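Local coordinates for putative dienelactone hydrolase (Klebsiella pneumoniae subsp. pneumoniae MGH 78578, PDB 3F67), which probably acts as a hydrolase on ester-type bonds, as expected of an alpha/beta-hydrolase of the dienelactone hydrolase family, its natural substrate being unknown, at residues Arg116-Gly121 with Leu139-Ala144; Thr129-Ala134 with Lys159-Ile164; Ala23-Ala28 with Arg54-Gly59; Pro65-Arg70 with Ala98-Val103; His45-Asp50 with Ala216-Ser221. All coordinates share one frame; numbering follows the deposited sequence. Where two conformers were deposited one is given.

Overall arrangement
From the N terminus, interaction 3 closes first, bringing the end of strand 16-25 against the C-terminal turn of helix 46-57. Interaction 4 follows in series and seats the loop after strand 61-65 on helix 93-108. Interaction 1 pairs strands 116-122 and 141-145 in the middle of the sheet, and interaction 2, whose segments alternate with those of interaction 1, leads from the intervening helix 124-133 to residues 159-164. Interaction 5 spans the longest loop, from the start of helix 46-57 to residues 216-221; it encloses interactions 1, 2 and 4 and crosses interaction 3. Y132 and L100 meet where interactions 2 and 4 touch.

Interaction 1: Arg116-Gly121 with Leu139-Ala144; sequences RLLITG and LKAAVA
T120 holds OG1 anti to its backbone N (chi1 -167°), I119 does the same with CG1 (chi1 -175°), and CG2 of I119 is thereby left in the crowded position, facing the neighbouring strand. Segments 116-121 and 141-144 run parallel, their axes 6° apart; their strands and helix 124-133 form a beta-alpha-beta crossover in the central sheet of the alpha/beta-hydrolase fold. The bonding begins where K140 N donates to L117 O, nearly along the C=O axis. I119 then works in both directions, its N giving to A141 O and its O receiving V143 N at 3.0 Å. On the face of helix 124-133, I119 CG2 rests 3.6 Å from A142 CB, and L139 crosses I119 at about a right angle to put CD1 3.8 Å from that same CG2; the small A142 suits a place where T129 of the helix packs against it. L118, T120, A141 and V143 occupy the other face, where helix 224-238 packs on L118, T120 and V143, and Y241 on A141. At the N-terminal end of the pair, water 1 accepts from both L117 N and K140 NZ. G121 lies at what looks like a nucleophile elbow, and its lack of a side chain suits the close approach of T129. V143 O takes two donors: G121 N nearly along the C=O axis, and T120 OG1 at 2.8 Å from above the carbonyl plane.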
# COMPACT_ATOMS: atom_id res chain seq x y z
N ARG A 116 -14.90 3.34 7.21
CA ARG A 116 -14.72 2.98 5.78
C ARG A 116 -13.24 3.11 5.42
O ARG A 116 -12.83 3.73 4.41
CB ARG A 116 -15.60 3.88 4.89
CG ARG A 116 -17.07 3.84 5.32
CD ARG A 116 -17.95 4.72 4.39
NE ARG A 116 -17.95 4.17 3.01
CZ ARG A 116 -18.47 4.82 1.96
NH1 ARG A 116 -19.02 6.03 2.13
NH2 ARG A 116 -18.45 4.26 0.74
N LEU A 117 -12.41 2.44 6.22
CA LEU A 117 -10.96 2.52 5.99
C LEU A 117 -10.47 1.41 5.09
O LEU A 117 -10.72 0.23 5.35
CB LEU A 117 -10.20 2.41 7.33
CG LEU A 117 -8.68 2.66 7.31
CD1 LEU A 117 -8.28 4.11 6.96
CD2 LEU A 117 -8.07 2.21 8.69
N LEU A 118 -9.70 1.81 4.09
CA LEU A 118 -9.18 0.89 3.04
C LEU A 118 -7.69 1.19 2.85
O LEU A 118 -7.23 2.29 3.20
CB LEU A 118 -9.92 1.14 1.73
CG LEU A 118 -11.44 1.01 1.79
CD1 LEU A 118 -12.06 1.62 0.54
CD2 LEU A 118 -11.85 -0.46 1.96
N ILE A 119 -6.93 0.26 2.26
CA ILE A 119 -5.53 0.56 2.00
C ILE A 119 -5.08 -0.16 0.73
O ILE A 119 -5.53 -1.28 0.44
CB ILE A 119 -4.65 0.15 3.21
CG1 ILE A 119 -3.20 0.57 3.02
CG2 ILE A 119 -4.79 -1.38 3.53
CD1 ILE A 119 -2.35 0.38 4.37
N THR A 120 -4.22 0.50 -0.02
CA THR A 120 -3.55 -0.17 -1.14
C THR A 120 -2.08 0.25 -1.15
O THR A 120 -1.73 1.36 -0.71
CB THR A 120 -4.25 0.13 -2.49
OG1 THR A 120 -3.76 -0.77 -3.49
CG2 THR A 120 -4.04 1.61 -2.96
N GLY A 121 -1.22 -0.61 -1.66
CA GLY A 121 0.21 -0.26 -1.61
C GLY A 121 0.97 -1.05 -2.66
O GLY A 121 0.50 -2.10 -3.10
N LEU A 139 -9.68 -1.98 9.85
CA LEU A 139 -9.48 -1.92 8.39
C LEU A 139 -10.57 -2.75 7.69
O LEU A 139 -10.86 -3.86 8.11
CB LEU A 139 -8.07 -2.43 8.04
CG LEU A 139 -7.78 -2.38 6.52
CD1 LEU A 139 -7.54 -0.94 6.05
CD2 LEU A 139 -6.53 -3.29 6.29
N LYS A 140 -11.18 -2.22 6.62
CA LYS A 140 -12.25 -2.95 5.94
C LYS A 140 -11.77 -3.83 4.79
O LYS A 140 -12.35 -4.89 4.56
CB LYS A 140 -13.30 -1.97 5.39
CG LYS A 140 -14.05 -1.25 6.54
CD LYS A 140 -14.85 -2.28 7.37
CE LYS A 140 -15.80 -1.59 8.34
NZ LYS A 140 -15.06 -0.97 9.47
N ALA A 141 -10.73 -3.39 4.08
CA ALA A 141 -10.19 -4.20 2.99
C ALA A 141 -8.85 -3.66 2.54
O ALA A 141 -8.49 -2.50 2.87
CB ALA A 141 -11.18 -4.22 1.80
N ALA A 142 -8.11 -4.51 1.82
CA ALA A 142 -6.73 -4.15 1.42
C ALA A 142 -6.43 -4.74 0.06
O ALA A 142 -6.91 -5.83 -0.28
CB ALA A 142 -5.69 -4.69 2.45
N VAL A 143 -5.66 -4.00 -0.74
CA VAL A 143 -5.17 -4.48 -2.05
C VAL A 143 -3.66 -4.28 -2.10
O VAL A 143 -3.17 -3.13 -2.08
CB VAL A 143 -5.88 -3.75 -3.24
CG1 VAL A 143 -5.30 -4.27 -4.62
CG2 VAL A 143 -7.43 -4.06 -3.16
N ALA A 144 -2.92 -5.40 -2.18
CA ALA A 144 -1.44 -5.36 -2.12
C ALA A 144 -0.94 -5.65 -3.53
O ALA A 144 -1.29 -6.69 -4.13
CB ALA A 144 -0.96 -6.44 -1.17
O HOH W 1 -13.05 1.24 8.95

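Interaction 2: Thr129-Ala134 with Lys159-Ile164; sequences TWLYAA and KHPVDI
I164 carries its side chain from the weakly bonded helical turn 161-164 to the flank of helix 124-133. Its CB lies 3.8 Å from A134 CB, where a small residue lets the backbones approach. Chi1 of 52° sets CG1 in the crowded position between backbone N and carbonyl carbon, and from there CG1 meets L131 CD2 at 3.7 Å, the two side chains crossing at about a right angle. At the tip, CD1 stops 3.6 Å from W130 O. One turn back, P161 lays CB over a face of the W130 five-membered ring, a CH-pi contact 4.2 Å from the centroid. The stiff proline suits a first helical turn, which D163 OD2 steadies by accepting from H160 N through its anti lone pair. W130 NE1 hydrogen-bonds to Y176 OH, and M191 of helix 185-197 packs on both W130 and P161. This is apolar packing of a connecting segment onto the crossover helix that follows the probable nucleophile elbow in the alpha/beta-hydrolase fold.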
# COMPACT_ATOMS: atom_id res chain seq x y z
N THR A 129 1.16 -3.38 3.11
CA THR A 129 -0.28 -3.57 3.00
C THR A 129 -0.73 -4.88 3.68
O THR A 129 -1.68 -4.86 4.45
CB THR A 129 -0.74 -3.47 1.51
OG1 THR A 129 -0.58 -2.11 1.10
CG2 THR A 129 -2.26 -3.76 1.38
N TRP A 130 -0.07 -6.00 3.38
CA TRP A 130 -0.40 -7.25 4.07
C TRP A 130 -0.25 -7.11 5.57
O TRP A 130 -1.11 -7.55 6.34
CB TRP A 130 0.54 -8.38 3.60
CG TRP A 130 0.27 -8.91 2.21
CD1 TRP A 130 1.00 -8.68 1.06
CD2 TRP A 130 -0.77 -9.84 1.84
NE1 TRP A 130 0.47 -9.41 -0.00
CE2 TRP A 130 -0.62 -10.12 0.46
CE3 TRP A 130 -1.84 -10.45 2.56
CZ2 TRP A 130 -1.48 -10.98 -0.23
CZ3 TRP A 130 -2.70 -11.32 1.87
CH2 TRP A 130 -2.51 -11.59 0.48
N LEU A 131 0.89 -6.57 6.00
CA LEU A 131 1.13 -6.41 7.44
C LEU A 131 0.03 -5.58 8.11
O LEU A 131 -0.40 -5.90 9.25
CB LEU A 131 2.50 -5.79 7.72
CG LEU A 131 3.74 -6.56 7.21
CD1 LEU A 131 5.05 -5.89 7.70
CD2 LEU A 131 3.72 -8.01 7.51
N TYR A 132 -0.35 -4.46 7.47
CA TYR A 132 -1.35 -3.57 8.06
C TYR A 132 -2.71 -4.26 8.20
O TYR A 132 -3.45 -4.03 9.19
CB TYR A 132 -1.49 -2.26 7.22
CG TYR A 132 -2.17 -1.18 8.04
CD1 TYR A 132 -1.55 -0.67 9.18
CD2 TYR A 132 -3.43 -0.74 7.69
CE1 TYR A 132 -2.18 0.28 9.96
CE2 TYR A 132 -4.09 0.24 8.47
CZ TYR A 132 -3.45 0.74 9.59
OH TYR A 132 -4.06 1.69 10.37
N ALA A 133 -3.03 -5.13 7.23
CA ALA A 133 -4.27 -5.89 7.31
C ALA A 133 -4.31 -6.85 8.52
O ALA A 133 -5.40 -7.18 8.99
CB ALA A 133 -4.56 -6.67 5.97
N ALA A 134 -3.15 -7.24 9.06
CA ALA A 134 -3.10 -8.03 10.29
C ALA A 134 -2.89 -7.15 11.53
O ALA A 134 -2.75 -7.65 12.66
CB ALA A 134 -1.98 -9.06 10.21
N LYS A 159 8.66 -9.85 10.73
CA LYS A 159 7.59 -10.75 10.21
C LYS A 159 7.32 -10.41 8.78
O LYS A 159 7.38 -9.24 8.42
CB LYS A 159 6.29 -10.64 10.99
CG LYS A 159 6.54 -10.77 12.50
CD LYS A 159 5.60 -11.71 13.14
CE LYS A 159 5.69 -11.55 14.66
NZ LYS A 159 4.31 -11.50 15.24
N HIS A 160 7.02 -11.44 7.98
CA HIS A 160 6.61 -11.24 6.58
C HIS A 160 5.17 -11.69 6.40
O HIS A 160 4.59 -12.27 7.33
CB HIS A 160 7.57 -12.04 5.68
CG HIS A 160 8.94 -11.46 5.66
ND1 HIS A 160 9.20 -10.16 5.26
CD2 HIS A 160 10.14 -11.98 6.04
CE1 HIS A 160 10.49 -9.91 5.37
NE2 HIS A 160 11.08 -11.00 5.84
N PRO A 161 4.56 -11.37 5.26
CA PRO A 161 3.16 -11.72 5.08
C PRO A 161 2.85 -13.19 5.40
O PRO A 161 1.79 -13.47 5.97
CB PRO A 161 2.87 -11.31 3.61
CG PRO A 161 3.80 -10.07 3.43
CD PRO A 161 5.07 -10.49 4.17
N VAL A 162 3.76 -14.11 5.07
CA VAL A 162 3.46 -15.53 5.34
C VAL A 162 3.22 -15.73 6.82
O VAL A 162 2.39 -16.54 7.20
CB VAL A 162 4.55 -16.51 4.85
CG1 VAL A 162 4.50 -16.67 3.32
CG2 VAL A 162 5.91 -16.09 5.35
N ASP A 163 3.94 -14.96 7.66
CA ASP A 163 3.86 -15.12 9.16
C ASP A 163 2.58 -14.58 9.79
O ASP A 163 2.18 -14.98 10.90
CB ASP A 163 5.04 -14.40 9.83
CG ASP A 163 6.35 -14.92 9.39
OD1 ASP A 163 6.57 -16.17 9.45
OD2 ASP A 163 7.19 -14.12 8.94
N ILE A 164 1.94 -13.62 9.10
CA ILE A 164 0.80 -12.91 9.69
C ILE A 164 -0.51 -13.27 9.08
O ILE A 164 -1.54 -12.77 9.51
CB ILE A 164 1.02 -11.37 9.73
CG1 ILE A 164 1.41 -10.78 8.36
CG2 ILE A 164 2.14 -11.08 10.69
CD1 ILE A 164 0.30 -10.72 7.32

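Interaction 3: Ala23-Ala28 with Arg54-Gly59; sequences ARPKNA and RLAQEG
A56 has one side-chain carbon, and that methyl is the centre of the contact. From the last turn of helix 46-57, its CB points at strand 16-25, touching A23 CB at 3.7 Å and coming 3.4 Å from R24 N, so that two alanines let helix and strand lie close. R24 turns the other way: with chi1 at 67° its CG sits between the backbone N and carbonyl carbon, and the chain, anti at chi2 and bent again at chi3 (77°), carries NH1 to H110 O. P25 brings CD to 3.7 Å from A56 O and CG to 3.8 Å from G59 O. G59 closes the helix in a Schellman motif, and its phi of 110° suits a residue without a side chain. Beyond A56, I4 of the first strand packs on the same methyl, while L32 of strand 32-38 touches P25. A23 pairs through its backbone with A62; the helix end thus lies over one edge of the sheet, against strands 4-13 and 16-25, with 61-65 next in order.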
# COMPACT_ATOMS: atom_id res chain seq x y z
N ALA A 23 -5.88 13.61 -1.81
CA ALA A 23 -6.77 14.01 -2.91
C ALA A 23 -8.15 13.50 -2.57
O ALA A 23 -8.28 12.42 -1.97
CB ALA A 23 -6.28 13.36 -4.28
N ARG A 24 -9.18 14.22 -3.02
CA ARG A 24 -10.55 13.77 -2.75
C ARG A 24 -11.49 14.39 -3.77
O ARG A 24 -11.12 15.37 -4.43
CB ARG A 24 -10.99 14.26 -1.37
CG ARG A 24 -11.13 15.79 -1.30
CD ARG A 24 -11.40 16.21 0.14
NE ARG A 24 -10.16 16.16 0.95
CZ ARG A 24 -10.16 16.24 2.29
NH1 ARG A 24 -11.31 16.37 2.96
NH2 ARG A 24 -9.01 16.20 2.96
N PRO A 25 -12.70 13.82 -3.90
CA PRO A 25 -13.70 14.49 -4.76
C PRO A 25 -14.05 15.89 -4.25
O PRO A 25 -14.15 16.11 -3.03
CB PRO A 25 -14.95 13.59 -4.66
CG PRO A 25 -14.66 12.56 -3.63
CD PRO A 25 -13.20 12.57 -3.29
N LYS A 26 -14.36 16.78 -5.18
CA LYS A 26 -14.72 18.16 -4.84
C LYS A 26 -15.96 18.40 -3.96
O LYS A 26 -15.84 19.02 -2.90
CB LYS A 26 -14.80 19.01 -6.11
CG LYS A 26 -14.86 20.50 -5.82
CD LYS A 26 -14.34 21.28 -7.02
CE LYS A 26 -15.47 21.91 -7.83
NZ LYS A 26 -15.78 23.28 -7.36
N ASN A 27 -17.16 17.97 -4.34
CA ASN A 27 -18.29 18.54 -3.56
C ASN A 27 -18.94 17.56 -2.61
O ASN A 27 -20.15 17.50 -2.48
CB ASN A 27 -19.26 19.29 -4.46
CG ASN A 27 -18.62 20.50 -5.10
OD1 ASN A 27 -18.14 21.41 -4.41
ND2 ASN A 27 -18.61 20.54 -6.43
N ALA A 28 -18.08 16.80 -1.92
CA ALA A 28 -18.48 15.61 -1.16
C ALA A 28 -19.72 15.81 -0.29
O ALA A 28 -19.90 16.86 0.34
CB ALA A 28 -17.30 15.09 -0.32
N ARG A 54 -6.12 9.64 -9.05
CA ARG A 54 -6.96 8.66 -9.76
C ARG A 54 -7.98 8.03 -8.82
O ARG A 54 -9.15 7.83 -9.21
CB ARG A 54 -6.08 7.62 -10.47
CG ARG A 54 -5.33 8.25 -11.66
CD ARG A 54 -4.42 7.25 -12.33
NE ARG A 54 -5.12 6.01 -12.67
CZ ARG A 54 -4.51 4.85 -12.89
NH1 ARG A 54 -3.18 4.80 -12.89
NH2 ARG A 54 -5.23 3.76 -13.21
N LEU A 55 -7.56 7.75 -7.59
CA LEU A 55 -8.51 7.22 -6.58
C LEU A 55 -9.57 8.24 -6.20
O LEU A 55 -10.75 7.89 -6.00
CB LEU A 55 -7.74 6.75 -5.33
CG LEU A 55 -6.99 5.41 -5.52
CD1 LEU A 55 -5.95 5.18 -4.39
CD2 LEU A 55 -7.98 4.24 -5.57
N ALA A 56 -9.17 9.51 -6.09
CA ALA A 56 -10.13 10.58 -5.76
C ALA A 56 -11.19 10.73 -6.87
O ALA A 56 -12.34 10.99 -6.58
CB ALA A 56 -9.40 11.90 -5.53
N GLN A 57 -10.81 10.49 -8.12
CA GLN A 57 -11.76 10.54 -9.24
C GLN A 57 -12.80 9.44 -9.12
O GLN A 57 -13.86 9.52 -9.72
CB GLN A 57 -11.04 10.41 -10.57
CG GLN A 57 -10.15 11.56 -10.85
CD GLN A 57 -9.38 11.38 -12.16
OE1 GLN A 57 -8.75 10.35 -12.38
NE2 GLN A 57 -9.40 12.39 -13.00
N GLU A 58 -12.49 8.40 -8.34
CA GLU A 58 -13.46 7.30 -8.09
C GLU A 58 -14.31 7.50 -6.87
O GLU A 58 -15.19 6.65 -6.58
CB GLU A 58 -12.73 5.95 -7.97
CG GLU A 58 -11.86 5.60 -9.18
CD GLU A 58 -12.66 5.26 -10.44
OE1 GLU A 58 -13.90 5.10 -10.36
OE2 GLU A 58 -12.04 5.15 -11.52
N GLY A 59 -14.03 8.57 -6.11
CA GLY A 59 -14.84 8.92 -4.94
C GLY A 59 -14.19 8.73 -3.58
O GLY A 59 -14.87 8.93 -2.56

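Interaction 4: Pro65-Arg70 with Ala98-Val103; sequences PELYFR and ADLDHV
The D99 carboxylate is gripped by four bonds, two on each oxygen. OD2 takes R70 NH1 at 2.8 Å, nearly straight (174°), and water 2, which also donates to L67 O; OD1 takes R70 NH2, likewise at 2.8 Å, and a further bond from S13 OG outside the two segments. The salt bridge is therefore bidentate and end-on: both oxygens use their syn lone pairs, and the guanidinium and carboxylate planes are only 9° apart. The R70 chain is extended from CG to NE, and its last torsion (chi4 84°) turns the guanidinium to meet D99. F69 sets its ring atom CZ over the centre of the guanidinium, 3.5 Å above the plane. R70 has a second acidic partner: its NE forms a salt bridge with E16. All this fastens the loop after strand 61-65, with its type I turn from E66 to F69, to helix 93-108, one of the helices that flank the sheet of the alpha/beta-hydrolase fold. Beside the salt bridge the contact turns apolar. L67 slides past D99 in the opposite direction, with CD2 3.8 Å from D99 CB, and also meets L100 CD2. P65, rigid at the end of its strand, crosses L100 and V103 at about right angles, its CB lying 3.8 Å from V103 CG2.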
# COMPACT_ATOMS: atom_id res chain seq x y z
N PRO A 65 1.17 8.97 2.81
CA PRO A 65 2.16 9.52 3.77
C PRO A 65 3.62 9.28 3.34
O PRO A 65 3.95 8.24 2.74
CB PRO A 65 1.86 8.74 5.06
CG PRO A 65 1.38 7.38 4.56
CD PRO A 65 0.54 7.72 3.31
N GLU A 66 4.47 10.24 3.70
CA GLU A 66 5.90 10.17 3.49
C GLU A 66 6.48 9.32 4.62
O GLU A 66 7.03 9.86 5.60
CB GLU A 66 6.45 11.60 3.56
CG GLU A 66 7.79 11.76 2.83
CD GLU A 66 7.67 11.49 1.35
OE1 GLU A 66 7.72 10.29 0.97
OE2 GLU A 66 7.53 12.46 0.56
N LEU A 67 6.38 8.00 4.49
CA LEU A 67 6.71 7.11 5.64
C LEU A 67 8.18 7.12 6.07
O LEU A 67 8.49 6.77 7.22
CB LEU A 67 6.24 5.67 5.35
CG LEU A 67 4.71 5.61 5.27
CD1 LEU A 67 4.21 4.35 4.55
CD2 LEU A 67 4.15 5.59 6.68
N TYR A 68 9.08 7.51 5.17
CA TYR A 68 10.52 7.44 5.50
C TYR A 68 11.03 8.72 6.18
O TYR A 68 12.22 8.81 6.46
CB TYR A 68 11.38 7.19 4.23
CG TYR A 68 11.13 5.86 3.51
CD1 TYR A 68 10.34 4.85 4.08
CD2 TYR A 68 11.74 5.62 2.27
CE1 TYR A 68 10.14 3.60 3.41
CE2 TYR A 68 11.55 4.40 1.57
CZ TYR A 68 10.76 3.41 2.15
OH TYR A 68 10.57 2.24 1.46
N PHE A 69 10.14 9.69 6.46
CA PHE A 69 10.60 11.09 6.77
C PHE A 69 11.62 11.22 7.91
O PHE A 69 12.48 12.11 7.88
CB PHE A 69 9.40 12.07 6.95
CG PHE A 69 8.71 11.96 8.29
CD1 PHE A 69 8.88 12.95 9.26
CD2 PHE A 69 7.91 10.85 8.59
CE1 PHE A 69 8.23 12.83 10.53
CE2 PHE A 69 7.27 10.72 9.82
CZ PHE A 69 7.43 11.71 10.80
N ARG A 70 11.54 10.34 8.90
CA ARG A 70 12.43 10.43 10.07
C ARG A 70 13.81 9.90 9.74
O ARG A 70 14.79 10.32 10.37
CB ARG A 70 11.91 9.58 11.22
CG ARG A 70 10.54 10.03 11.77
CD ARG A 70 10.15 9.15 12.95
NE ARG A 70 8.75 9.38 13.37
CZ ARG A 70 7.72 8.77 12.76
NH1 ARG A 70 7.96 7.98 11.73
NH2 ARG A 70 6.48 8.95 13.16
N ALA A 98 2.36 1.98 12.91
CA ALA A 98 1.87 3.01 13.82
C ALA A 98 1.61 4.32 13.06
O ALA A 98 0.62 5.03 13.32
CB ALA A 98 2.87 3.24 14.99
N ASP A 99 2.47 4.65 12.10
CA ASP A 99 2.24 5.85 11.28
C ASP A 99 0.96 5.68 10.45
O ASP A 99 0.24 6.67 10.23
CB ASP A 99 3.44 6.12 10.34
CG ASP A 99 4.64 6.72 11.08
OD1 ASP A 99 4.44 7.31 12.19
OD2 ASP A 99 5.77 6.59 10.58
N LEU A 100 0.71 4.49 9.90
CA LEU A 100 -0.52 4.32 9.13
C LEU A 100 -1.74 4.50 10.03
O LEU A 100 -2.76 5.08 9.58
CB LEU A 100 -0.57 2.96 8.46
CG LEU A 100 0.55 2.77 7.44
CD1 LEU A 100 0.56 1.34 6.89
CD2 LEU A 100 0.45 3.81 6.27
N ASP A 101 -1.65 4.01 11.27
CA ASP A 101 -2.75 4.28 12.25
C ASP A 101 -2.96 5.79 12.42
O ASP A 101 -4.12 6.24 12.54
CB ASP A 101 -2.45 3.72 13.64
CG ASP A 101 -2.42 2.19 13.69
OD1 ASP A 101 -3.05 1.50 12.83
OD2 ASP A 101 -1.76 1.69 14.63
N HIS A 102 -1.86 6.56 12.45
CA HIS A 102 -2.04 8.02 12.61
C HIS A 102 -2.66 8.68 11.39
O HIS A 102 -3.38 9.69 11.49
CB HIS A 102 -0.72 8.70 13.02
CG HIS A 102 -0.39 8.47 14.46
ND1 HIS A 102 0.15 7.30 14.92
CD2 HIS A 102 -0.59 9.25 15.56
CE1 HIS A 102 0.31 7.36 16.23
NE2 HIS A 102 -0.12 8.54 16.65
N VAL A 103 -2.37 8.12 10.21
CA VAL A 103 -3.01 8.63 9.00
C VAL A 103 -4.54 8.38 9.12
O VAL A 103 -5.35 9.26 8.81
CB VAL A 103 -2.47 7.89 7.75
CG1 VAL A 103 -3.37 8.27 6.51
CG2 VAL A 103 -1.00 8.27 7.51
O HOH W 2 7.27 5.06 8.97

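Interaction 5: His45-Asp50 with Ala216-Ser221; sequences HEHIRD and ADYRAS
H45 and Y218 face each other in an offset stack, their planes 19° apart and centroids separated by 4.5 Å, and H47 completes an aromatic cluster at the N-terminal end of helix 46-57. H45 is the N-cap of that helix: with CG anti to the backbone N (chi1 -175°), its ND1 accepts from H47 N at 2.9 Å. The capping bond fixes the ring and leaves CE1 over the rim of the Y218 face, 3.5 Å from Y218 CZ. Imidazole suits this place because one flat group can both cap and stack. Y218, in the type I turn A216-R219, holds its CG in the crowded position (chi1 74°), which sends the ring across to the helix; R219 CG lies against the opposite face, and R219 NH2 donates to Y218 OH and is also bridged to E40. H47 meets Y218 more obliquely, with its CB 3.3 Å from Y218 CE2. The imidazole edge of H47 points at D217, where CE1 comes 3.2 Å from D217 OD2. D50 OD2 and D217 OD2 lie 4.3 Å apart, a repulsion probably eased by waters. Water 4 donates to both, whereas water 3, in the plane of the H47 ring, is hydrogen-bonded to H47 ND1 and donates to D50 OD2 and, at 2.7 Å, to D217 OD1.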
# COMPACT_ATOMS: atom_id res chain seq x y z
N HIS A 45 6.41 9.86 -4.61
CA HIS A 45 6.90 10.28 -5.95
C HIS A 45 5.70 10.89 -6.69
O HIS A 45 4.56 10.65 -6.31
CB HIS A 45 7.34 8.97 -6.61
CG HIS A 45 8.00 9.11 -7.96
ND1 HIS A 45 7.27 9.16 -9.13
CD2 HIS A 45 9.30 9.17 -8.31
CE1 HIS A 45 8.10 9.25 -10.16
NE2 HIS A 45 9.34 9.27 -9.69
N GLU A 46 5.95 11.65 -7.76
CA GLU A 46 4.85 12.11 -8.62
C GLU A 46 3.87 11.01 -9.01
O GLU A 46 2.66 11.24 -9.13
CB GLU A 46 5.45 12.72 -9.90
CG GLU A 46 4.41 13.13 -10.91
CD GLU A 46 3.41 14.19 -10.38
OE1 GLU A 46 3.72 14.93 -9.40
OE2 GLU A 46 2.31 14.28 -10.95
N HIS A 47 4.40 9.81 -9.27
CA HIS A 47 3.54 8.68 -9.69
C HIS A 47 2.54 8.37 -8.53
O HIS A 47 1.37 8.12 -8.79
CB HIS A 47 4.39 7.45 -9.98
CG HIS A 47 3.59 6.20 -10.20
ND1 HIS A 47 2.62 6.10 -11.18
CD2 HIS A 47 3.60 5.00 -9.56
CE1 HIS A 47 2.07 4.90 -11.13
NE2 HIS A 47 2.65 4.21 -10.17
N ILE A 48 3.02 8.38 -7.29
CA ILE A 48 2.12 8.06 -6.15
C ILE A 48 1.04 9.16 -6.01
O ILE A 48 -0.15 8.86 -5.73
CB ILE A 48 2.92 7.86 -4.83
CG1 ILE A 48 3.96 6.72 -5.00
CG2 ILE A 48 1.97 7.63 -3.64
CD1 ILE A 48 3.32 5.32 -5.31
N ARG A 49 1.44 10.41 -6.21
CA ARG A 49 0.49 11.53 -6.20
C ARG A 49 -0.58 11.38 -7.30
O ARG A 49 -1.77 11.62 -7.06
CB ARG A 49 1.24 12.87 -6.29
CG ARG A 49 2.28 13.05 -5.15
CD ARG A 49 3.26 14.19 -5.48
NE ARG A 49 2.63 15.52 -5.52
CZ ARG A 49 2.83 16.48 -4.61
NH1 ARG A 49 2.25 17.66 -4.75
NH2 ARG A 49 3.62 16.27 -3.56
N ASP A 50 -0.15 10.96 -8.49
CA ASP A 50 -1.07 10.63 -9.62
C ASP A 50 -2.07 9.54 -9.19
O ASP A 50 -3.28 9.67 -9.43
CB ASP A 50 -0.23 10.18 -10.83
CG ASP A 50 -1.03 9.95 -12.10
OD1 ASP A 50 -2.15 10.49 -12.25
OD2 ASP A 50 -0.47 9.25 -12.99
N ALA A 216 3.50 0.71 -12.79
CA ALA A 216 4.27 1.97 -12.76
C ALA A 216 4.37 2.54 -14.17
O ALA A 216 5.32 2.24 -14.94
CB ALA A 216 5.66 1.75 -12.16
N ASP A 217 3.38 3.35 -14.52
CA ASP A 217 3.17 3.75 -15.92
C ASP A 217 4.31 4.62 -16.45
O ASP A 217 4.43 4.78 -17.66
CB ASP A 217 1.80 4.44 -16.08
CG ASP A 217 1.57 5.51 -15.04
OD1 ASP A 217 2.15 6.60 -15.18
OD2 ASP A 217 0.81 5.27 -14.05
N TYR A 218 5.15 5.15 -15.55
CA TYR A 218 6.28 5.99 -15.98
C TYR A 218 7.58 5.17 -16.21
O TYR A 218 8.62 5.74 -16.61
CB TYR A 218 6.50 7.13 -14.98
CG TYR A 218 7.12 6.70 -13.67
CD1 TYR A 218 8.52 6.81 -13.46
CD2 TYR A 218 6.33 6.15 -12.66
CE1 TYR A 218 9.09 6.39 -12.23
CE2 TYR A 218 6.88 5.76 -11.45
CZ TYR A 218 8.26 5.89 -11.23
OH TYR A 218 8.82 5.51 -10.05
N ARG A 219 7.53 3.87 -15.95
CA ARG A 219 8.75 3.04 -15.95
C ARG A 219 8.60 1.97 -17.00
O ARG A 219 7.48 1.63 -17.41
CB ARG A 219 9.00 2.33 -14.60
CG ARG A 219 9.04 3.20 -13.38
CD ARG A 219 10.09 2.77 -12.36
NE ARG A 219 9.77 1.60 -11.50
CZ ARG A 219 8.99 1.59 -10.41
NH1 ARG A 219 8.83 0.46 -9.74
NH2 ARG A 219 8.32 2.68 -9.97
N ALA A 220 9.73 1.38 -17.41
CA ALA A 220 9.73 0.35 -18.45
C ALA A 220 9.03 -0.95 -18.05
O ALA A 220 8.65 -1.72 -18.93
CB ALA A 220 11.14 0.06 -18.92
N SER A 221 8.89 -1.20 -16.74
CA SER A 221 8.19 -2.37 -16.22
C SER A 221 6.65 -2.33 -16.40
O SER A 221 5.97 -3.34 -16.18
CB SER A 221 8.48 -2.50 -14.71
OG SER A 221 8.04 -1.34 -14.03
O HOH W 3 1.98 8.25 -13.06
O HOH W 4 -1.25 6.74 -13.33